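Local atomic coordinates of putative protein-disulfide isomerase (Pseudomonas syringae pv. tomato, PDB entry 3GN3), a protein that is of unknown function but belongs to the DsbA family and may take part in thiol-disulfide chemistry. Residues F28-K31 against A32-L36. Sequence-based numbering, arbitrary orientation.
Sequences FSVK and AFFKL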
loop_
_atom_site.group_PDB
_atom_site.type_symbol
_atom_site.label_atom_id
_atom_site.label_comp_id
_atom_site.label_asym_id
_atom_site.label_seq_id
_atom_site.Cartn_x
_atom_site.Cartn_y
_atom_site.Cartn_z
ATOM N N PHE A 28 -4.603 16.741 15.978
ATOM C CA PHE A 28 -3.631 15.760 16.456
ATOM C C PHE A 28 -2.284 16.006 15.827
ATOM O O PHE A 28 -1.239 15.830 16.486
ATOM C CB PHE A 28 -4.125 14.334 16.180
ATOM C CG PHE A 28 -5.532 14.090 16.655
ATOM C CD1 PHE A 28 -5.797 13.896 18.017
ATOM C CD2 PHE A 28 -6.593 14.093 15.753
ATOM C CE1 PHE A 28 -7.118 13.686 18.482
ATOM C CE2 PHE A 28 -7.912 13.883 16.189
ATOM C CZ PHE A 28 -8.175 13.681 17.570
ATOM N N SER A 29 -2.309 16.418 14.553
ATOM C CA SER A 29 -1.091 16.764 13.822
ATOM C C SER A 29 -0.384 17.938 14.476
ATOM O O SER A 29 0.810 17.861 14.732
ATOM C CB SER A 29 -1.379 17.059 12.352
ATOM O OG SER A 29 -1.719 15.874 11.658
ATOM N N VAL A 30 -1.136 18.999 14.762
ATOM C CA VAL A 30 -0.651 20.194 15.474
ATOM C C VAL A 30 0.037 19.828 16.805
ATOM O O VAL A 30 1.175 20.233 17.068
ATOM C CB VAL A 30 -1.822 21.206 15.703
ATOM C CG1 VAL A 30 -1.437 22.290 16.709
ATOM C CG2 VAL A 30 -2.272 21.815 14.372
ATOM N N LYS A 31 -0.657 19.035 17.619
ATOM C CA LYS A 31 -0.112 18.496 18.853
ATOM C C LYS A 31 1.260 17.819 18.612
ATOM O O LYS A 31 2.248 18.147 19.282
ATOM C CB LYS A 31 -1.134 17.541 19.450
ATOM C CG LYS A 31 -0.959 17.211 20.898
ATOM C CD LYS A 31 -2.353 17.152 21.538
ATOM C CE LYS A 31 -2.483 16.034 22.560
ATOM N NZ LYS A 31 -2.610 14.688 21.867
ATOM N N ALA A 32 1.343 16.906 17.644
ATOM C CA ALA A 32 2.629 16.261 17.340
ATOM C C ALA A 32 3.649 17.264 16.791
ATOM O O ALA A 32 4.853 17.170 17.083
ATOM C CB ALA A 32 2.444 15.077 16.368
ATOM N N PHE A 33 3.161 18.227 16.011
ATOM C CA PHE A 33 4.032 19.215 15.385
ATOM C C PHE A 33 4.797 20.010 16.447
ATOM O O PHE A 33 6.025 20.104 16.408
ATOM C CB PHE A 33 3.220 20.155 14.480
ATOM C CG PHE A 33 4.010 21.318 13.953
ATOM C CD1 PHE A 33 4.975 21.129 12.970
ATOM C CD2 PHE A 33 3.804 22.602 14.466
ATOM C CE1 PHE A 33 5.711 22.205 12.478
ATOM C CE2 PHE A 33 4.537 23.698 13.975
ATOM C CZ PHE A 33 5.493 23.500 12.984
ATOM N N PHE A 34 4.051 20.565 17.396
ATOM C CA PHE A 34 4.637 21.258 18.539
ATOM C C PHE A 34 5.513 20.399 19.480
ATOM O O PHE A 34 6.044 20.922 20.451
ATOM C CB PHE A 34 3.561 22.014 19.335
ATOM C CG PHE A 34 3.046 23.254 18.640
ATOM C CD1 PHE A 34 3.923 24.278 18.253
ATOM C CD2 PHE A 34 1.690 23.413 18.384
ATOM C CE1 PHE A 34 3.452 25.435 17.602
ATOM C CE2 PHE A 34 1.211 24.568 17.736
ATOM C CZ PHE A 34 2.101 25.579 17.349
ATOM N N LYS A 35 5.701 19.110 19.190
ATOM C CA LYS A 35 6.599 18.282 19.993
ATOM C C LYS A 35 7.886 17.952 19.254
ATOM O O LYS A 35 8.791 17.325 19.820
ATOM C CB LYS A 35 5.910 16.990 20.438
ATOM C CG LYS A 35 4.812 17.180 21.486
ATOM C CD LYS A 35 4.396 15.836 22.100
ATOM C CE LYS A 35 3.049 15.951 22.776
ATOM N NZ LYS A 35 2.533 14.637 23.238
ATOM N N LEU A 36 8.000 18.369 17.999
ATOM C CA LEU A 36 9.160 17.960 17.217
ATOM C C LEU A 36 10.466 18.633 17.650
ATOM O O LEU A 36 11.541 18.033 17.533
ATOM C CB LEU A 36 8.903 18.081 15.711
ATOM C CG LEU A 36 7.793 17.178 15.147
ATOM C CD1 LEU A 36 7.473 17.586 13.708
ATOM C CD2 LEU A 36 8.138 15.676 15.239
#
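Ala32 is joined to Phe28 by the first of three successive i to i+4 hydrogen bonds along helix 27-33: Ala32 N lies 3.0 Å from Phe28 O, tilted out of the carbonyl plane. Its methyl group packs on Trp177 of helix 174-181. At Phe33 the ladder continues, N to the O of Ser29 at 2.7 Å, with a more bent N-H...O angle of 146°. CG of Phe33 stands anti to the backbone N (chi1 172°), which carries the ring away from the preceding turn toward Leu22 of strand 16-22 and Met87 and Thr88 of helix 79-92. Helix 27-33 follows strand 16-22 of a thioredoxin-like fold, as in DsbA relatives, and packs against that strand and helices 79-92 and 174-181; Phe28 and Ser29 probably occupy the last two positions of the family's CXXC motif, with Ser29 in place of the second cysteine. Phe34 N adds the third bond, to Val30 O, 2.9 Å away and nearly straight at 174°. One turn apart, the side chains of these two residues lie alongside each other and point the same way: Val30 CG1 rests 3.6 Å from Phe34 CE2, and both side chains reach Ala91 of helix 79-92. Phe33 CD2 sits over the centre of one face of the Phe34 ring, 4.1 Å above its plane. With Lys35 the pattern changes, because its N bonds to Ala32 O at 3.0 Å, and a type I turn runs from Phe33 to Leu36. Lys35 CG passes 3.5 Å from Lys31 O, and its extended chain delivers NZ to the carbonyl oxygens of Ser170 and Asp172.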